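Local coordinates for protein endoglucanase (Clostridium thermocellum, PDB 2E4T) that cleaves internal beta-1,4-glucosidic bonds in cellulose and xyloglucan, this chain being the family 44 glycoside hydrolase part (Cel44A) of a larger multidomain enzyme, at residues Y233-Y238 against D281-Y285. Sequence-based numbering, arbitrary orientation.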
loop_
_atom_site.group_PDB
_atom_site.type_symbol
_atom_site.label_atom_id
_atom_site.label_comp_id
_atom_site.label_asym_id
_atom_site.label_seq_id
_atom_site.Cartn_x
_atom_site.Cartn_y
_atom_site.Cartn_z
ATOM N N TYR A 233 3.747 10.838 -3.861
ATOM C CA TYR A 233 4.615 10.590 -2.732
ATOM C C TYR A 233 3.986 10.978 -1.375
ATOM O O TYR A 233 4.382 10.440 -0.318
ATOM C CB TYR A 233 5.971 11.328 -2.872
ATOM C CG TYR A 233 5.963 12.773 -2.436
ATOM C CD1 TYR A 233 6.283 13.108 -1.127
ATOM C CD2 TYR A 233 5.662 13.777 -3.324
ATOM C CE1 TYR A 233 6.293 14.444 -0.685
ATOM C CE2 TYR A 233 5.655 15.109 -2.905
ATOM C CZ TYR A 233 5.981 15.421 -1.601
ATOM O OH TYR A 233 6.009 16.723 -1.121
ATOM N N GLY A 234 3.086 11.949 -1.390
ATOM C CA GLY A 234 2.594 12.506 -0.132
ATOM C C GLY A 234 1.698 13.691 -0.432
ATOM O O GLY A 234 1.446 14.038 -1.597
ATOM N N PHE A 235 1.213 14.303 0.656
ATOM C CA PHE A 235 0.097 15.222 0.557
ATOM C C PHE A 235 0.341 16.374 -0.425
ATOM O O PHE A 235 -0.598 16.748 -1.149
ATOM C CB PHE A 235 -0.259 15.763 1.957
ATOM C CG PHE A 235 -1.537 16.518 1.927
ATOM C CD1 PHE A 235 -2.751 15.858 2.135
ATOM C CD2 PHE A 235 -1.566 17.889 1.581
ATOM C CE1 PHE A 235 -3.959 16.528 2.031
ATOM C CE2 PHE A 235 -2.792 18.543 1.426
ATOM C CZ PHE A 235 -3.956 17.838 1.657
ATOM N N ALA A 236 1.520 16.995 -0.430
ATOM C CA ALA A 236 1.691 18.128 -1.349
ATOM C C ALA A 236 1.527 17.715 -2.819
ATOM O O ALA A 236 1.112 18.529 -3.650
ATOM C CB ALA A 236 3.037 18.823 -1.136
ATOM N N ALA A 237 1.868 16.470 -3.150
ATOM C CA ALA A 237 1.582 15.970 -4.485
ATOM C C ALA A 237 0.083 15.725 -4.704
ATOM O O ALA A 237 -0.449 15.985 -5.790
ATOM C CB ALA A 237 2.394 14.717 -4.795
ATOM N N TYR A 238 -0.604 15.199 -3.664
ATOM C CA TYR A 238 -2.069 15.063 -3.758
ATOM C C TYR A 238 -2.700 16.425 -4.062
ATOM O O TYR A 238 -3.692 16.520 -4.800
ATOM C CB TYR A 238 -2.714 14.599 -2.441
ATOM C CG TYR A 238 -2.298 13.288 -1.816
ATOM C CD1 TYR A 238 -1.182 12.534 -2.184
ATOM C CD2 TYR A 238 -3.042 12.852 -0.703
ATOM C CE1 TYR A 238 -0.790 11.438 -1.442
ATOM C CE2 TYR A 238 -2.668 11.738 0.021
ATOM C CZ TYR A 238 -1.541 11.020 -0.315
ATOM O OH TYR A 238 -1.183 9.965 0.466
ATOM N N ASP A 281 -3.739 5.461 -6.552
ATOM C CA ASP A 281 -2.595 4.903 -5.798
ATOM C C ASP A 281 -1.804 6.048 -5.204
ATOM O O ASP A 281 -1.330 6.945 -5.954
ATOM C CB ASP A 281 -1.723 4.168 -6.890
ATOM C CG ASP A 281 -0.417 3.638 -6.404
ATOM O OD1 ASP A 281 0.077 4.113 -5.351
ATOM O OD2 ASP A 281 0.092 2.704 -7.083
ATOM N N VAL A 282 -1.693 6.072 -3.874
ATOM C CA VAL A 282 -0.941 7.111 -3.210
ATOM C C VAL A 282 -0.020 6.469 -2.140
ATOM O O VAL A 282 -0.234 5.340 -1.682
ATOM C CB VAL A 282 -1.836 8.181 -2.542
ATOM C CG1 VAL A 282 -2.671 8.921 -3.586
ATOM C CG2 VAL A 282 -2.741 7.538 -1.454
ATOM N N HIS A 283 0.995 7.261 -1.764
ATOM C CA HIS A 283 1.893 6.922 -0.665
ATOM C C HIS A 283 1.538 7.834 0.503
ATOM O O HIS A 283 1.308 9.039 0.319
ATOM C CB HIS A 283 3.342 7.152 -1.056
ATOM C CG HIS A 283 3.756 6.324 -2.222
ATOM N ND1 HIS A 283 3.082 5.298 -2.825
ATOM C CD2 HIS A 283 4.931 6.452 -2.921
ATOM C CE1 HIS A 283 3.851 4.822 -3.838
ATOM N NE2 HIS A 283 4.971 5.531 -3.915
ATOM N N TRP A 284 1.504 7.255 1.723
ATOM C CA TRP A 284 1.111 7.997 2.910
ATOM C C TRP A 284 2.076 7.630 4.044
ATOM O O TRP A 284 1.907 6.623 4.727
ATOM C CB TRP A 284 -0.355 7.695 3.327
ATOM C CG TRP A 284 -0.822 8.395 4.533
ATOM C CD1 TRP A 284 -0.925 7.874 5.809
ATOM C CD2 TRP A 284 -1.307 9.768 4.630
ATOM N NE1 TRP A 284 -1.468 8.840 6.671
ATOM C CE2 TRP A 284 -1.723 9.987 5.974
ATOM C CE3 TRP A 284 -1.478 10.799 3.715
ATOM C CZ2 TRP A 284 -2.273 11.216 6.399
ATOM C CZ3 TRP A 284 -2.035 12.020 4.162
ATOM C CH2 TRP A 284 -2.414 12.184 5.501
ATOM N N TYR A 285 3.098 8.477 4.211
ATOM C CA TYR A 285 3.972 8.396 5.373
ATOM C C TYR A 285 3.462 9.437 6.326
ATOM O O TYR A 285 3.486 10.634 6.022
ATOM C CB TYR A 285 5.429 8.645 4.997
ATOM C CG TYR A 285 5.990 7.516 4.152
ATOM C CD1 TYR A 285 6.470 6.365 4.746
ATOM C CD2 TYR A 285 6.058 7.619 2.769
ATOM C CE1 TYR A 285 7.003 5.339 3.974
ATOM C CE2 TYR A 285 6.589 6.626 1.984
ATOM C CZ TYR A 285 7.099 5.467 2.592
ATOM O OH TYR A 285 7.728 4.484 1.898
HETATM O O HOH W 1 3.752 10.722 2.443
#
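Strand 279-284 meets the turn and first residues of helix 235-240 through Val282, His283 and Trp284, while Asp281 is out of reach of the 233-238 segment, and its OD1 hydrogen-bonds Thr358 of the adjoining strand. Val282 points toward the helix and sets CG1 over one face of the Tyr238 ring, a CH-pi contact of 4.2 Å from CG1 to the ring centroid; its CB is 3.6 Å from Tyr238 CE1. At His283 the backbone takes over: its O accepts a 2.7 Å hydrogen bond from Tyr238 OH, while Tyr233 O, another acceptor, stays 3.4 Å from His283 O without bonding. The imidazole lies close to Tyr233 CA, and its NE2 is hydrogen-bonded to Asn185 OD1. In this TIM barrel, strands 226-232 and 279-284 are parallel neighbours, and the contact joins the turn and short helix leaving the first to the C-terminal end of the second, the barrel side on which the active sites of such enzymes lie. Gly234 is the N-cap of that helix, its O receiving a 3.1 Å bond from Tyr238 N. Trp284 turns its ring edge to both aromatics, with CE3 3.4 Å from Tyr238 OH and CZ3 4.4 Å from Phe235 CD1; Ile338 of helix 338-349 touches all three side chains. Tyr285 is reached through a water, which donates to Tyr233 O (2.8 Å) and accepts from Tyr285 N (2.9 Å).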